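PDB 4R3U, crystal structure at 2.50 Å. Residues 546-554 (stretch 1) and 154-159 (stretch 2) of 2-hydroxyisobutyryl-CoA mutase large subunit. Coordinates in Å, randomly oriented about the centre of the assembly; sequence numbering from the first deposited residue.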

# COMPACT_ATOMS: atom_id res chain seq x y z
N LEU A 546 -7.91 -21.74 -41.98
CA LEU A 546 -7.37 -22.96 -41.41
C LEU A 546 -8.00 -23.34 -40.07
O LEU A 546 -8.56 -24.43 -39.96
CB LEU A 546 -5.84 -22.86 -41.28
CG LEU A 546 -5.02 -23.24 -42.52
CD1 LEU A 546 -3.62 -22.67 -42.43
CD2 LEU A 546 -5.00 -24.76 -42.72
N VAL A 547 -7.92 -22.45 -39.07
CA VAL A 547 -8.53 -22.63 -37.73
C VAL A 547 -10.05 -22.96 -37.82
O VAL A 547 -10.52 -23.88 -37.14
CB VAL A 547 -8.19 -21.50 -36.71
CG1 VAL A 547 -6.68 -21.34 -36.56
CG2 VAL A 547 -8.85 -20.17 -37.07
N LYS A 548 -10.77 -22.25 -38.75
CA LYS A 548 -12.19 -22.45 -39.05
C LYS A 548 -12.41 -23.87 -39.54
O LYS A 548 -13.36 -24.53 -39.10
CB LYS A 548 -12.67 -21.46 -40.13
CG LYS A 548 -13.16 -20.14 -39.58
CD LYS A 548 -13.31 -19.10 -40.66
CE LYS A 548 -14.21 -17.97 -40.23
NZ LYS A 548 -14.44 -16.99 -41.34
N ALA A 549 -11.52 -24.33 -40.45
CA ALA A 549 -11.60 -25.64 -41.08
C ALA A 549 -11.32 -26.84 -40.14
O ALA A 549 -11.56 -27.99 -40.51
CB ALA A 549 -10.71 -25.67 -42.32
N GLY A 550 -10.84 -26.54 -38.94
CA GLY A 550 -10.52 -27.54 -37.93
C GLY A 550 -9.04 -27.82 -37.73
O GLY A 550 -8.69 -28.82 -37.09
N ALA A 551 -8.16 -26.94 -38.28
CA ALA A 551 -6.71 -27.09 -38.11
C ALA A 551 -6.34 -26.77 -36.67
O ALA A 551 -6.95 -25.90 -36.02
CB ALA A 551 -5.97 -26.13 -39.04
N THR A 552 -5.35 -27.50 -36.16
CA THR A 552 -4.83 -27.28 -34.81
C THR A 552 -3.64 -26.35 -34.94
O THR A 552 -3.14 -26.14 -36.04
CB THR A 552 -4.49 -28.60 -34.11
OG1 THR A 552 -3.36 -29.18 -34.75
CG2 THR A 552 -5.65 -29.57 -34.07
N MET A 553 -3.19 -25.78 -33.81
CA MET A 553 -2.02 -24.91 -33.77
C MET A 553 -0.78 -25.69 -34.27
O MET A 553 -0.01 -25.16 -35.07
CB MET A 553 -1.80 -24.41 -32.34
CG MET A 553 -0.56 -23.58 -32.18
SD MET A 553 -0.16 -23.27 -30.49
CE MET A 553 -1.26 -21.98 -30.13
N GLY A 554 -0.64 -26.93 -33.78
CA GLY A 554 0.41 -27.87 -34.16
C GLY A 554 0.46 -28.14 -35.64
O GLY A 554 1.55 -28.16 -36.21
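Stretch 2 154-159: AIDTLA

Stretch 2 approaches stretch 1 as an extended segment that turns into a helix at its end. Ala154 and Ile155 have phi/psi of -95/124 and -127/116, Asp156 departs from this at -116/-35, and Thr157, at -133/164, is the N-cap of the helix that follows. Stretch 1 is a helix end, a loop and a new helix start: Gly550, with phi/psi of 104/14, closes a Schellman motif through Ala551 N to Leu546 O (3.0 Å) and Gly550 N to Val547 O (3.2 Å), and Thr552 is the next N-cap. The two run in opposite senses, since Thr157 pairs with Thr552 (CA to CA 4.9 Å) while the later Leu158 pairs with the earlier Val547 (CA to CA 6.0 Å).

Leu158 covers the most surface of stretch 2, 61 of the 296 Å² buried in total. Its CA-to-CB bond points toward stretch 1, which puts Leu158 CB 3.9 Å from Val547 O; chi1 t and chi2 p then carry Leu158 CD2 to 4.1 Å from Lys548 CA, so it packs against the backbone of the helix end. A water bridges here, accepting from Leu158 N (3.1 Å) and donating to Val547 O (2.5 Å) and Ala551 O (2.8 Å); it thereby ties the start of one helix to the end of the other.

Asp156 covers 43 Å² and acts through its backbone. Met553 N donates to Asp156 O at 2.9 Å with an N-H...O angle of 152°, the one direct hydrogen bond between the stretches, and Thr552 CA approaches the same oxygen at 3.2 Å in a CA-H...O contact. Met553, covering 37 Å², also points its CB toward stretch 2, and its CE reaches 4.0 Å from Ile155 O. To one side of the Met553 N to Asp156 O bond, the methyls Thr552 CG2 and Thr157 CG2 meet at 3.6 Å, while both threonine hydroxyls cap their own helices.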

# COMPACT_ATOMS: atom_id res chain seq x y z
N ALA A 154 -4.88 -24.45 -21.95
CA ALA A 154 -4.49 -25.18 -23.15
C ALA A 154 -5.39 -24.74 -24.30
O ALA A 154 -6.63 -24.79 -24.16
CB ALA A 154 -4.63 -26.67 -22.92
N ILE A 155 -4.79 -24.26 -25.41
CA ILE A 155 -5.52 -23.93 -26.62
C ILE A 155 -4.84 -24.67 -27.78
O ILE A 155 -3.67 -24.42 -28.08
CB ILE A 155 -5.80 -22.41 -26.89
CG1 ILE A 155 -6.38 -21.67 -25.66
CG2 ILE A 155 -6.70 -22.22 -28.16
CD1 ILE A 155 -7.87 -21.91 -25.32
N ASP A 156 -5.57 -25.61 -28.41
CA ASP A 156 -5.05 -26.38 -29.56
C ASP A 156 -5.85 -26.06 -30.78
O ASP A 156 -5.30 -26.01 -31.86
CB ASP A 156 -5.07 -27.91 -29.32
CG ASP A 156 -4.20 -28.41 -28.17
OD1 ASP A 156 -3.26 -27.70 -27.80
OD2 ASP A 156 -4.47 -29.49 -27.66
N THR A 157 -7.16 -25.84 -30.58
CA THR A 157 -8.21 -25.64 -31.59
C THR A 157 -9.13 -24.42 -31.28
O THR A 157 -9.17 -23.92 -30.15
CB THR A 157 -9.08 -26.92 -31.67
OG1 THR A 157 -9.76 -27.10 -30.42
CG2 THR A 157 -8.26 -28.17 -31.97
N LEU A 158 -9.88 -23.96 -32.28
CA LEU A 158 -10.86 -22.88 -32.17
C LEU A 158 -11.97 -23.34 -31.20
O LEU A 158 -12.49 -22.52 -30.43
CB LEU A 158 -11.41 -22.55 -33.55
CG LEU A 158 -12.69 -21.71 -33.68
CD1 LEU A 158 -12.51 -20.31 -33.07
CD2 LEU A 158 -13.08 -21.59 -35.14
N ALA A 159 -12.28 -24.66 -31.20
CA ALA A 159 -13.24 -25.31 -30.31
C ALA A 159 -12.91 -25.01 -28.84
O ALA A 159 -13.84 -24.74 -28.07
CB ALA A 159 -13.22 -26.81 -30.55
O HOH W 1 -9.48 -25.00 -35.19